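Local coordinates for ferredoxin--NADP reductase, apicoplast (Plasmodium falciparum, PDB 3JQQ), which transfers electrons between ferredoxin and NADP(H) through a bound FAD in the apicoplast, and may serve the last step of isoprenoid precursor synthesis, at residues Y10-P15 / K96-R101; I57-E62 / S139-N144; N172-A177 / T268-L273. The protein carries 1 engineered substitution. All coordinates share one frame; numbering follows the deposited sequence.

From the N terminus the chain runs through 10-15 into the antiparallel FAD-binding domain, and interaction 1 closes a long loop that includes strands 16-25, 35-41 and 53-56 by bringing 96-101 back beside it. Interaction 2 opens inside that loop, at 57-62, and closes beyond it at 139-144, so the two contacts cross. They also touch: Pro15 packs on Ile57 and Tyr60, Arg98 touches Tyr60, and each contact sends a residue to the FAD diphosphate. Together they tie the loops that precede strand 16-25 and join strands 53-56 and 101-104 to helix 137-144. Interaction 3 follows in series, its centre about 38 Å from the other two centres, and joins a strand and a helix of the NADP-binding domain.

Interaction 1: Y10-P15 / K96-R101; sequences YTVKNP and KQRCAR. With FAD (flavin-adenine dinucleotide), chain I.
Thr11 shapes the loop that presents Val12 to Arg98: its OG1 accepts from Lys13 N in an ST turn and donates to Asn14 OD1. Thr11 N, 3.0 Å from Asn14 OD1, gives that oxygen a second donor from above its carbonyl plane. Short, branched threonine and compact asparagine suit so tight a loop. Val12 makes the firm contact, with CG1 lying 3.5 Å from Arg98 CB. This branch stands anti to the backbone N (chi1 -151°), a torsion that brings the methyl against the aliphatic part of the arginine. Lys13 points its CB away but lies near the Arg98 guanidinium, whose fine placement is doubtful because it crowds Val12 O. Pro15 ends the segment just before strand 16-25. On 96-101, Cys99 forms a disulfide with Cys99 of the second subunit. Arg101 donates from NH2 to FAD O1A at 2.9 Å, a nearly straight bond (169°), and weakly from NE to O1P; a cationic side chain suits a place beside paired phosphates. It is the arginine of the Arg-x-Tyr-Ser sequence, completed by Leu102, Tyr103 and Ser104, which is the FAD-binding motif of the ferredoxin reductase family.

Interaction 2: I57-E62 / S139-N144; sequences IPYYNE and SGFIKN. With FAD (flavin-adenine dinucleotide), chain I.
Segment 57-62 makes a type II beta turn from Ile57 to Tyr60, while 139-144 is helical; the backbones come closest at Pro58 and Phe141, whose CA atoms are 6.0 Å apart. Pro58 and Tyr59 are the turn's two central residues, and proline's fixed phi suits the first of these places. Phe141 comes from the helix to meet the turn. Its CG stands anti to the backbone N (chi1 162°), which turns one ring face to Pro58 CA and Tyr59 N: Pro58 CA sits 3.9 Å from the ring centroid, almost on the normal, and Tyr59 N lies nearer the rim. Tyr59 runs past Phe141 in the opposite direction, its OH ending near the backbone of Gly140 and Phe141. The two rings form an edge-to-face pair, Phe141 giving its edge to the face of Tyr59, centroids 5.2 Å apart and planes at 60°. Phe141 CB also makes a CH-pi contact with that face, 3.6 Å from Tyr59 CE2. Large flat rings thus join turn and helix without a cross-segment hydrogen bond. Small Ser139 grips FAD O2P twice, through its backbone N at 2.8 Å and its OG at 2.6 Å. Tyr137 N and Cys138 N also bond FAD. Ser139 ends the Gly-x-Cys-Ser sequence at the helix start, the family's diphosphate-binding motif.

Interaction 3: N172-A177 / T268-L273; sequences NFIFIA and TEFLNL
Ile174 overlaps the Phe270 ring at one corner, with two of its methyls gathered round a single ring atom. CD1 lies 3.7 Å from Phe270 CE1, and CG2 comes equally near the same carbon, while CD1 also approaches CD1 of the ring. The isoleucine stands oblique to the ring plane. Its branches divide the work: CG2 is anti to the backbone N and CG1 anti to the carbonyl carbon (chi1 -66°), and the longer arm, extended at chi2 (170°), carries CD1 out toward the helix while the shorter one stays beside the ring. A beta-branched residue suits this strand position because it offers a broad apolar surface close to the backbone. Two residues on, Ile176 projects from the same face of the strand and brings its CD1 to 4.2 Å from Phe270 CE1, a looser contact than that of Ile174.

Phe270 leaves the helix obliquely, but its CG is anti to the backbone N (chi1 174°), and the end of the ring comes nearer to the strand than its CB direction alone would suggest. One helical turn later Leu273 adds its CB, 3.9 Å from Ile174 CD1, so that this methyl lies between the two helix residues. All the contacts across this interface are apolar, as befits a largely buried strand-helix join.

The axes of strand 173-177 and helix 268-273 approach to 10.3 Å, their N-to-C directions 131° apart. This is the parallel alpha/beta NADP-binding domain, with helices packed on its sheet; strand 173-178 is the middle of five, between 211-217 and 280-285. Leu281 of strand 280-285 is touched by Ile174, Ile176 and Phe270 together, and Leu273 reaches Thr212 of strand 211-217. Helix 289-298 adds Val293 and Leu297 against Phe270 and Ile289 against Ile176; the ring from helix 267-276 lies against both the sheet and helix 289-298.

Interaction 1: Y10-P15 / K96-R101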
loop_
_atom_site.group_PDB
_atom_site.type_symbol
_atom_site.label_atom_id
_atom_site.label_comp_id
_atom_site.label_asym_id
_atom_site.label_seq_id
_atom_site.Cartn_x
_atom_site.Cartn_y
_atom_site.Cartn_z
ATOM N N TYR B 10 -6.959 20.962 -13.975
ATOM C CA TYR B 10 -7.886 19.950 -14.445
ATOM C C TYR B 10 -8.378 19.106 -13.283
ATOM O O TYR B 10 -7.602 18.695 -12.420
ATOM C CB TYR B 10 -7.243 19.090 -15.534
ATOM C CG TYR B 10 -6.839 19.916 -16.726
ATOM C CD1 TYR B 10 -5.527 20.336 -16.891
ATOM C CD2 TYR B 10 -7.780 20.316 -17.666
ATOM C CE1 TYR B 10 -5.159 21.109 -17.972
ATOM C CE2 TYR B 10 -7.421 21.089 -18.749
ATOM C CZ TYR B 10 -6.111 21.481 -18.897
ATOM O OH TYR B 10 -5.747 22.257 -19.976
ATOM N N THR B 11 -9.682 18.868 -13.266
ATOM C CA THR B 11 -10.316 18.163 -12.170
ATOM C C THR B 11 -11.111 16.988 -12.711
ATOM O O THR B 11 -11.126 16.735 -13.915
ATOM C CB THR B 11 -11.270 19.087 -11.404
ATOM O OG1 THR B 11 -12.410 19.388 -12.218
ATOM C CG2 THR B 11 -10.565 20.381 -11.028
ATOM N N VAL B 12 -11.773 16.272 -11.812
ATOM C CA VAL B 12 -12.620 15.164 -12.208
ATOM C C VAL B 12 -13.814 15.706 -12.984
ATOM O O VAL B 12 -14.459 14.978 -13.741
ATOM C CB VAL B 12 -13.118 14.378 -10.985
ATOM C CG1 VAL B 12 -13.351 12.925 -11.353
ATOM C CG2 VAL B 12 -12.111 14.482 -9.848
ATOM N N LYS B 13 -14.102 16.992 -12.789
ATOM C CA LYS B 13 -15.205 17.657 -13.480
ATOM C C LYS B 13 -14.816 18.054 -14.902
ATOM O O LYS B 13 -15.607 17.903 -15.832
ATOM C CB LYS B 13 -15.670 18.887 -12.707
ATOM C CG LYS B 13 -16.420 18.577 -11.417
ATOM C CD LYS B 13 -16.999 19.845 -10.797
ATOM C CE LYS B 13 -15.912 20.889 -10.554
ATOM N NZ LYS B 13 -16.452 22.164 -9.997
ATOM N N ASN B 14 -13.602 18.573 -15.063
ATOM C CA ASN B 14 -13.080 18.892 -16.390
ATOM C C ASN B 14 -11.713 18.260 -16.640
ATOM O O ASN B 14 -10.696 18.950 -16.613
ATOM C CB ASN B 14 -13.011 20.411 -16.610
ATOM C CG ASN B 14 -11.874 21.068 -15.841
ATOM O OD1 ASN B 14 -11.544 20.660 -14.728
ATOM N ND2 ASN B 14 -11.272 22.094 -16.434
ATOM N N PRO B 15 -11.683 16.942 -16.893
ATOM C CA PRO B 15 -10.405 16.287 -17.143
ATOM C C PRO B 15 -9.863 16.654 -18.523
ATOM O O PRO B 15 -10.639 16.943 -19.435
ATOM C CB PRO B 15 -10.767 14.803 -17.097
ATOM C CG PRO B 15 -12.173 14.757 -17.570
ATOM C CD PRO B 15 -12.822 16.021 -17.065
ATOM N N LYS B 96 -21.063 5.555 -14.301
ATOM C CA LYS B 96 -20.496 6.870 -13.995
ATOM C C LYS B 96 -19.485 6.849 -12.848
ATOM O O LYS B 96 -19.559 7.656 -11.920
ATOM C CB LYS B 96 -21.604 7.896 -13.737
ATOM C CG LYS B 96 -22.216 8.446 -15.018
ATOM C CD LYS B 96 -23.537 9.155 -14.770
ATOM C CE LYS B 96 -24.174 9.578 -16.087
ATOM N NZ LYS B 96 -25.568 10.075 -15.910
ATOM N N GLN B 97 -18.542 5.914 -12.931
ATOM C CA GLN B 97 -17.425 5.842 -11.995
ATOM C C GLN B 97 -16.314 6.794 -12.414
ATOM O O GLN B 97 -15.499 6.454 -13.272
ATOM C CB GLN B 97 -16.838 4.429 -11.970
ATOM C CG GLN B 97 -17.576 3.416 -11.122
ATOM C CD GLN B 97 -16.801 2.113 -10.998
ATOM O OE1 GLN B 97 -17.235 1.070 -11.486
ATOM N NE2 GLN B 97 -15.638 2.175 -10.358
ATOM N N ARG B 98 -16.270 7.981 -11.820
ATOM C CA ARG B 98 -15.120 8.860 -12.013
ATOM C C ARG B 98 -14.161 8.709 -10.839
ATOM O O ARG B 98 -14.189 9.495 -9.894
ATOM C CB ARG B 98 -15.544 10.319 -12.191
ATOM C CG ARG B 98 -16.041 10.644 -13.593
ATOM C CD ARG B 98 -15.941 12.132 -13.900
ATOM N NE ARG B 98 -16.604 12.951 -12.889
ATOM C CZ ARG B 98 -17.038 14.189 -13.101
ATOM N NH1 ARG B 98 -16.885 14.753 -14.293
ATOM N NH2 ARG B 98 -17.630 14.863 -12.123
ATOM N N CYS B 99 -13.313 7.689 -10.917
ATOM C CA CYS B 99 -12.444 7.316 -9.809
ATOM C C CYS B 99 -10.975 7.423 -10.202
ATOM O O CYS B 99 -10.394 6.486 -10.752
ATOM C CB CYS B 99 -12.783 5.898 -9.362
ATOM S SG CYS B 99 -14.562 5.672 -9.186
ATOM N N ALA B 100 -10.383 8.574 -9.906
ATOM C CA ALA B 100 -9.043 8.904 -10.378
ATOM C C ALA B 100 -7.936 8.389 -9.465
ATOM O O ALA B 100 -8.097 8.322 -8.249
ATOM C CB ALA B 100 -8.912 10.410 -10.569
ATOM N N ARG B 101 -6.809 8.030 -10.071
ATOM C CA ARG B 101 -5.620 7.604 -9.334
ATOM C C ARG B 101 -4.456 8.532 -9.631
ATOM O O ARG B 101 -4.339 9.063 -10.735
ATOM C CB ARG B 101 -5.224 6.178 -9.711
ATOM C CG ARG B 101 -5.821 5.111 -8.835
ATOM C CD ARG B 101 -7.290 4.919 -9.127
ATOM N NE ARG B 101 -7.806 3.751 -8.424
ATOM C CZ ARG B 101 -9.101 3.527 -8.203
ATOM N NH1 ARG B 101 -10.012 4.397 -8.625
ATOM N NH2 ARG B 101 -9.478 2.436 -7.553
HETATM P PA FAD I . -7.077 -0.580 -6.898
HETATM O O1A FAD I . -7.393 0.807 -6.390
HETATM O O2A FAD I . -8.204 -1.111 -7.751
HETATM O O5B FAD I . -6.747 -1.565 -5.663
HETATM C C5B FAD I . -5.634 -1.326 -4.829
HETATM C C4B FAD I . -4.882 -2.624 -4.546
HETATM O O4B FAD I . -5.760 -3.611 -4.033
HETATM C C3B FAD I . -4.271 -3.195 -5.812
HETATM O O3B FAD I . -3.032 -3.775 -5.483
HETATM C C2B FAD I . -5.240 -4.283 -6.227
HETATM O O2B FAD I . -4.566 -5.352 -6.849
HETATM C C1B FAD I . -5.870 -4.716 -4.914
HETATM N N9A FAD I . -7.290 -5.083 -5.069
HETATM C C8A FAD I . -8.286 -4.328 -5.630
HETATM N N7A FAD I . -9.444 -5.029 -5.563
HETATM C C5A FAD I . -9.199 -6.214 -4.963
HETATM C C6A FAD I . -10.018 -7.292 -4.648
HETATM N N6A FAD I . -11.294 -7.300 -5.026
HETATM N N1A FAD I . -9.471 -8.393 -4.022
HETATM C C2A FAD I . -8.126 -8.416 -3.716
HETATM N N3A FAD I . -7.322 -7.342 -4.036
HETATM C C4A FAD I . -7.851 -6.258 -4.648
HETATM N N1 FAD I . 1.441 4.237 -8.575
HETATM C C2 FAD I . 2.254 3.961 -9.651
HETATM O O2 FAD I . 2.186 2.854 -10.187
HETATM N N3 FAD I . 3.135 4.917 -10.120
HETATM C C4 FAD I . 3.208 6.151 -9.513
HETATM O O4 FAD I . 3.994 7.000 -9.930
HETATM C C4X FAD I . 2.390 6.431 -8.426
HETATM N N5 FAD I . 2.459 7.666 -7.815
HETATM C C5X FAD I . 1.641 7.930 -6.738
HETATM C C6 FAD I . 1.713 9.176 -6.122
HETATM C C7 FAD I . 0.896 9.460 -5.038
HETATM C C7M FAD I . 0.976 10.807 -4.376
HETATM C C8 FAD I . 0.006 8.491 -4.574
HETATM C C8M FAD I . -0.887 8.775 -3.397
HETATM C C9 FAD I . -0.061 7.248 -5.189
HETATM C C9A FAD I . 0.753 6.958 -6.272
HETATM N N10 FAD I . 0.672 5.718 -6.886
HETATM C C10 FAD I . 1.503 5.465 -7.958
HETATM C "C1'" FAD I . -0.404 4.715 -6.517
HETATM C "C2'" FAD I . -1.533 4.671 -7.556
HETATM O "O2'" FAD I . -2.241 5.885 -7.514
HETATM C "C3'" FAD I . -2.580 3.562 -7.364
HETATM O "O3'" FAD I . -2.928 3.431 -6.003
HETATM C "C4'" FAD I . -2.159 2.205 -7.926
HETATM O "O4'" FAD I . -2.038 2.312 -9.327
HETATM C "C5'" FAD I . -3.214 1.148 -7.617
HETATM O "O5'" FAD I . -4.414 1.558 -8.230
HETATM P P FAD I . -5.432 0.501 -8.892
HETATM O O1P FAD I . -6.722 1.203 -9.247
HETATM O O2P FAD I . -4.829 -0.174 -10.104
HETATM O O3P FAD I . -5.694 -0.570 -7.721
#

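Interaction 2: I57-E62 / S139-N144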
loop_
_atom_site.group_PDB
_atom_site.type_symbol
_atom_site.label_atom_id
_atom_site.label_comp_id
_atom_site.label_asym_id
_atom_site.label_seq_id
_atom_site.Cartn_x
_atom_site.Cartn_y
_atom_site.Cartn_z
ATOM N N ILE B 57 -8.058 9.065 -14.938
ATOM C CA ILE B 57 -9.404 8.531 -14.736
ATOM C C ILE B 57 -9.647 7.347 -15.662
ATOM O O ILE B 57 -9.864 7.524 -16.858
ATOM C CB ILE B 57 -10.495 9.591 -14.991
ATOM C CG1 ILE B 57 -10.252 10.832 -14.135
ATOM C CG2 ILE B 57 -11.879 9.009 -14.713
ATOM C CD1 ILE B 57 -11.064 12.034 -14.571
ATOM N N PRO B 58 -9.617 6.129 -15.107
ATOM C CA PRO B 58 -9.786 4.925 -15.916
ATOM C C PRO B 58 -11.165 4.861 -16.569
ATOM O O PRO B 58 -12.167 5.190 -15.933
ATOM C CB PRO B 58 -9.635 3.786 -14.899
ATOM C CG PRO B 58 -9.057 4.409 -13.663
ATOM C CD PRO B 58 -9.510 5.829 -13.670
ATOM N N TYR B 59 -11.199 4.446 -17.833
ATOM C CA TYR B 59 -12.447 4.213 -18.563
ATOM C C TYR B 59 -13.331 5.455 -18.748
ATOM O O TYR B 59 -14.527 5.330 -19.016
ATOM C CB TYR B 59 -13.250 3.078 -17.915
ATOM C CG TYR B 59 -12.464 1.794 -17.729
ATOM C CD1 TYR B 59 -12.254 0.919 -18.790
ATOM C CD2 TYR B 59 -11.934 1.458 -16.488
ATOM C CE1 TYR B 59 -11.535 -0.254 -18.619
ATOM C CE2 TYR B 59 -11.216 0.291 -16.309
ATOM C CZ TYR B 59 -11.020 -0.563 -17.376
ATOM O OH TYR B 59 -10.306 -1.723 -17.193
ATOM N N TYR B 60 -12.748 6.644 -18.614
ATOM C CA TYR B 60 -13.500 7.881 -18.837
ATOM C C TYR B 60 -13.938 8.013 -20.294
ATOM O O TYR B 60 -13.206 7.636 -21.211
ATOM C CB TYR B 60 -12.679 9.112 -18.429
ATOM C CG TYR B 60 -13.436 10.425 -18.535
ATOM C CD1 TYR B 60 -14.017 11.008 -17.413
ATOM C CD2 TYR B 60 -13.573 11.079 -19.754
ATOM C CE1 TYR B 60 -14.709 12.204 -17.503
ATOM C CE2 TYR B 60 -14.264 12.274 -19.852
ATOM C CZ TYR B 60 -14.831 12.831 -18.725
ATOM O OH TYR B 60 -15.519 14.019 -18.819
ATOM N N ASN B 61 -15.141 8.547 -20.493
ATOM C CA ASN B 61 -15.665 8.849 -21.825
ATOM C C ASN B 61 -16.534 10.107 -21.784
ATOM O O ASN B 61 -16.867 10.602 -20.706
ATOM C CB ASN B 61 -16.466 7.664 -22.375
ATOM C CG ASN B 61 -16.955 7.895 -23.797
ATOM O OD1 ASN B 61 -16.396 8.707 -24.536
ATOM N ND2 ASN B 61 -18.003 7.175 -24.187
ATOM N N GLU B 62 -16.899 10.622 -22.953
ATOM C CA GLU B 62 -17.716 11.832 -23.033
ATOM C C GLU B 62 -19.197 11.521 -22.844
ATOM O O GLU B 62 -19.847 10.987 -23.742
ATOM C CB GLU B 62 -17.495 12.540 -24.371
ATOM C CG GLU B 62 -16.055 12.959 -24.614
ATOM C CD GLU B 62 -15.801 13.364 -26.052
ATOM O OE1 GLU B 62 -14.677 13.137 -26.544
ATOM O OE2 GLU B 62 -16.728 13.904 -26.692
ATOM N N SER B 139 -4.979 -0.306 -12.938
ATOM C CA SER B 139 -3.968 -1.223 -13.470
ATOM C C SER B 139 -4.451 -1.988 -14.703
ATOM O O SER B 139 -3.727 -2.107 -15.692
ATOM C CB SER B 139 -3.506 -2.207 -12.393
ATOM O OG SER B 139 -2.955 -1.514 -11.290
ATOM N N GLY B 140 -5.671 -2.514 -14.634
ATOM C CA GLY B 140 -6.243 -3.259 -15.752
ATOM C C GLY B 140 -6.501 -2.366 -16.952
ATOM O O GLY B 140 -6.329 -2.785 -18.097
ATOM N N PHE B 141 -6.918 -1.136 -16.695
ATOM C CA PHE B 141 -7.152 -0.158 -17.751
ATOM C C PHE B 141 -5.852 0.173 -18.483
ATOM O O PHE B 141 -5.821 0.218 -19.713
ATOM C CB PHE B 141 -7.807 1.098 -17.159
ATOM C CG PHE B 141 -7.709 2.322 -18.030
ATOM C CD1 PHE B 141 -8.535 2.482 -19.132
ATOM C CD2 PHE B 141 -6.811 3.331 -17.720
ATOM C CE1 PHE B 141 -8.451 3.616 -19.920
ATOM C CE2 PHE B 141 -6.720 4.466 -18.505
ATOM C CZ PHE B 141 -7.541 4.609 -19.606
ATOM N N ILE B 142 -4.769 0.382 -17.730
ATOM C CA ILE B 142 -3.468 0.649 -18.332
ATOM C C ILE B 142 -2.952 -0.587 -19.056
ATOM O O ILE B 142 -2.382 -0.494 -20.144
ATOM C CB ILE B 142 -2.444 1.078 -17.278
ATOM C CG1 ILE B 142 -2.897 2.381 -16.619
ATOM C CG2 ILE B 142 -1.059 1.236 -17.895
ATOM C CD1 ILE B 142 -2.299 2.599 -15.245
ATOM N N LYS B 143 -3.161 -1.743 -18.441
ATOM C CA LYS B 143 -2.763 -3.014 -19.020
ATOM C C LYS B 143 -3.282 -3.087 -20.444
ATOM O O LYS B 143 -2.552 -3.428 -21.372
ATOM C CB LYS B 143 -3.376 -4.156 -18.209
ATOM C CG LYS B 143 -2.501 -5.380 -18.044
ATOM C CD LYS B 143 -2.025 -5.950 -19.363
ATOM C CE LYS B 143 -1.504 -7.369 -19.163
ATOM N NZ LYS B 143 -0.237 -7.607 -19.905
ATOM N N ASN B 144 -4.556 -2.744 -20.601
ATOM C CA ASN B 144 -5.255 -2.867 -21.877
ATOM C C ASN B 144 -5.066 -1.677 -22.821
ATOM O O ASN B 144 -5.505 -1.721 -23.968
ATOM C CB ASN B 144 -6.746 -3.123 -21.632
ATOM C CG ASN B 144 -7.004 -4.457 -20.950
ATOM O OD1 ASN B 144 -6.617 -5.509 -21.457
ATOM N ND2 ASN B 144 -7.659 -4.417 -19.796
HETATM P PA FAD I . -7.077 -0.580 -6.898
HETATM O O1A FAD I . -7.393 0.807 -6.390
HETATM O O2A FAD I . -8.204 -1.111 -7.751
HETATM O O5B FAD I . -6.747 -1.565 -5.663
HETATM C C5B FAD I . -5.634 -1.326 -4.829
HETATM C C4B FAD I . -4.882 -2.624 -4.546
HETATM O O4B FAD I . -5.760 -3.611 -4.033
HETATM C C3B FAD I . -4.271 -3.195 -5.812
HETATM O O3B FAD I . -3.032 -3.775 -5.483
HETATM C C2B FAD I . -5.240 -4.283 -6.227
HETATM O O2B FAD I . -4.566 -5.352 -6.849
HETATM C C1B FAD I . -5.870 -4.716 -4.914
HETATM N N9A FAD I . -7.290 -5.083 -5.069
HETATM C C8A FAD I . -8.286 -4.328 -5.630
HETATM N N7A FAD I . -9.444 -5.029 -5.563
HETATM C C5A FAD I . -9.199 -6.214 -4.963
HETATM C C6A FAD I . -10.018 -7.292 -4.648
HETATM N N6A FAD I . -11.294 -7.300 -5.026
HETATM N N1A FAD I . -9.471 -8.393 -4.022
HETATM C C2A FAD I . -8.126 -8.416 -3.716
HETATM N N3A FAD I . -7.322 -7.342 -4.036
HETATM C C4A FAD I . -7.851 -6.258 -4.648
HETATM N N1 FAD I . 1.441 4.237 -8.575
HETATM C C2 FAD I . 2.254 3.961 -9.651
HETATM O O2 FAD I . 2.186 2.854 -10.187
HETATM N N3 FAD I . 3.135 4.917 -10.120
HETATM C C4 FAD I . 3.208 6.151 -9.513
HETATM O O4 FAD I . 3.994 7.000 -9.930
HETATM C C4X FAD I . 2.390 6.431 -8.426
HETATM N N5 FAD I . 2.459 7.666 -7.815
HETATM C C5X FAD I . 1.641 7.930 -6.738
HETATM C C6 FAD I . 1.713 9.176 -6.122
HETATM C C7 FAD I . 0.896 9.460 -5.038
HETATM C C7M FAD I . 0.976 10.807 -4.376
HETATM C C8 FAD I . 0.006 8.491 -4.574
HETATM C C8M FAD I . -0.887 8.775 -3.397
HETATM C C9 FAD I . -0.061 7.248 -5.189
HETATM C C9A FAD I . 0.753 6.958 -6.272
HETATM N N10 FAD I . 0.672 5.718 -6.886
HETATM C C10 FAD I . 1.503 5.465 -7.958
HETATM C "C1'" FAD I . -0.404 4.715 -6.517
HETATM C "C2'" FAD I . -1.533 4.671 -7.556
HETATM O "O2'" FAD I . -2.241 5.885 -7.514
HETATM C "C3'" FAD I . -2.580 3.562 -7.364
HETATM O "O3'" FAD I . -2.928 3.431 -6.003
HETATM C "C4'" FAD I . -2.159 2.205 -7.926
HETATM O "O4'" FAD I . -2.038 2.312 -9.327
HETATM C "C5'" FAD I . -3.214 1.148 -7.617
HETATM O "O5'" FAD I . -4.414 1.558 -8.230
HETATM P P FAD I . -5.432 0.501 -8.892
HETATM O O1P FAD I . -6.722 1.203 -9.247
HETATM O O2P FAD I . -4.829 -0.174 -10.104
HETATM O O3P FAD I . -5.694 -0.570 -7.721
#

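Interaction 3: N172-A177 / T268-L273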
loop_
_atom_site.group_PDB
_atom_site.type_symbol
_atom_site.label_atom_id
_atom_site.label_comp_id
_atom_site.label_asym_id
_atom_site.label_seq_id
_atom_site.Cartn_x
_atom_site.Cartn_y
_atom_site.Cartn_z
ATOM N N ASN B 172 22.402 20.900 -3.014
ATOM C CA ASN B 172 22.625 19.467 -2.935
ATOM C C ASN B 172 21.361 18.734 -2.511
ATOM O O ASN B 172 20.488 19.320 -1.875
ATOM C CB ASN B 172 23.768 19.161 -1.972
ATOM C CG ASN B 172 25.004 19.993 -2.253
ATOM O OD1 ASN B 172 25.537 19.977 -3.357
ATOM N ND2 ASN B 172 25.464 20.729 -1.248
ATOM N N PHE B 173 21.260 17.457 -2.855
ATOM C CA PHE B 173 20.062 16.674 -2.549
ATOM C C PHE B 173 20.370 15.276 -2.023
ATOM O O PHE B 173 21.408 14.690 -2.337
ATOM C CB PHE B 173 19.183 16.521 -3.794
ATOM C CG PHE B 173 18.698 17.823 -4.374
ATOM C CD1 PHE B 173 19.322 18.381 -5.477
ATOM C CD2 PHE B 173 17.602 18.473 -3.831
ATOM C CE1 PHE B 173 18.871 19.569 -6.021
ATOM C CE2 PHE B 173 17.146 19.660 -4.377
ATOM C CZ PHE B 173 17.782 20.213 -5.467
ATOM N N ILE B 174 19.447 14.758 -1.220
ATOM C CA ILE B 174 19.377 13.335 -0.922
ATOM C C ILE B 174 17.986 12.857 -1.327
ATOM O O ILE B 174 16.987 13.283 -0.751
ATOM C CB ILE B 174 19.589 13.044 0.570
ATOM C CG1 ILE B 174 21.016 13.406 0.991
ATOM C CG2 ILE B 174 19.294 11.583 0.884
ATOM C CD1 ILE B 174 21.236 13.373 2.492
ATOM N N PHE B 175 17.920 11.992 -2.335
ATOM C CA PHE B 175 16.648 11.418 -2.759
ATOM C C PHE B 175 16.533 9.986 -2.252
ATOM O O PHE B 175 17.436 9.176 -2.454
ATOM C CB PHE B 175 16.510 11.423 -4.285
ATOM C CG PHE B 175 16.613 12.788 -4.914
ATOM C CD1 PHE B 175 17.275 12.953 -6.120
ATOM C CD2 PHE B 175 16.049 13.897 -4.309
ATOM C CE1 PHE B 175 17.372 14.199 -6.712
ATOM C CE2 PHE B 175 16.145 15.148 -4.896
ATOM C CZ PHE B 175 16.807 15.298 -6.100
ATOM N N ILE B 176 15.421 9.674 -1.596
ATOM C CA ILE B 176 15.181 8.320 -1.106
ATOM C C ILE B 176 13.916 7.752 -1.751
ATOM O O ILE B 176 12.863 8.382 -1.718
ATOM C CB ILE B 176 15.075 8.295 0.434
ATOM C CG1 ILE B 176 16.405 8.730 1.057
ATOM C CG2 ILE B 176 14.683 6.912 0.922
ATOM C CD1 ILE B 176 16.326 9.018 2.543
ATOM N N ALA B 177 14.029 6.570 -2.350
ATOM C CA ALA B 177 12.918 6.013 -3.119
ATOM C C ALA B 177 12.737 4.502 -2.973
ATOM O O ALA B 177 13.676 3.775 -2.642
ATOM C CB ALA B 177 13.064 6.380 -4.596
ATOM N N THR B 268 26.102 8.063 9.985
ATOM C CA THR B 268 26.996 9.203 10.203
ATOM C C THR B 268 27.288 9.961 8.909
ATOM O O THR B 268 27.311 11.193 8.891
ATOM C CB THR B 268 28.322 8.790 10.884
ATOM O OG1 THR B 268 28.796 7.564 10.314
ATOM C CG2 THR B 268 28.117 8.597 12.380
ATOM N N GLU B 269 27.507 9.218 7.827
ATOM C CA GLU B 269 27.748 9.819 6.516
ATOM C C GLU B 269 26.494 10.508 5.976
ATOM O O GLU B 269 26.576 11.565 5.348
ATOM C CB GLU B 269 28.248 8.764 5.525
ATOM C CG GLU B 269 29.730 8.435 5.658
ATOM C CD GLU B 269 30.075 7.722 6.950
ATOM O OE1 GLU B 269 29.187 7.052 7.521
ATOM O OE2 GLU B 269 31.237 7.831 7.396
ATOM N N PHE B 270 25.338 9.899 6.220
ATOM C CA PHE B 270 24.052 10.495 5.852
ATOM C C PHE B 270 23.859 11.785 6.641
ATOM O O PHE B 270 23.453 12.811 6.091
ATOM C CB PHE B 270 22.916 9.507 6.134
ATOM C CG PHE B 270 21.538 10.072 5.919
ATOM C CD1 PHE B 270 20.978 10.116 4.653
ATOM C CD2 PHE B 270 20.793 10.538 6.989
ATOM C CE1 PHE B 270 19.708 10.628 4.458
ATOM C CE2 PHE B 270 19.523 11.051 6.801
ATOM C CZ PHE B 270 18.980 11.095 5.534
ATOM N N LEU B 271 24.171 11.723 7.936
ATOM C CA LEU B 271 24.150 12.902 8.795
ATOM C C LEU B 271 25.070 13.993 8.260
ATOM O O LEU B 271 24.687 15.160 8.190
ATOM C CB LEU B 271 24.557 12.529 10.223
ATOM C CG LEU B 271 23.431 12.272 11.226
ATOM C CD1 LEU B 271 23.907 11.387 12.370
ATOM C CD2 LEU B 271 22.869 13.589 11.749
ATOM N N ASN B 272 26.287 13.607 7.883
ATOM C CA ASN B 272 27.260 14.557 7.351
ATOM C C ASN B 272 26.809 15.188 6.035
ATOM O O ASN B 272 27.033 16.376 5.802
ATOM C CB ASN B 272 28.636 13.901 7.191
ATOM C CG ASN B 272 29.402 13.818 8.502
ATOM O OD1 ASN B 272 30.510 13.283 8.554
ATOM N ND2 ASN B 272 28.813 14.349 9.568
ATOM N N LEU B 273 26.175 14.392 5.178
ATOM C CA LEU B 273 25.633 14.909 3.919
ATOM C C LEU B 273 24.524 15.924 4.171
ATOM O O LEU B 273 24.532 17.016 3.604
ATOM C CB LEU B 273 25.112 13.772 3.035
ATOM C CG LEU B 273 26.119 13.073 2.119
ATOM C CD1 LEU B 273 25.484 11.860 1.465
ATOM C CD2 LEU B 273 26.657 14.041 1.077
#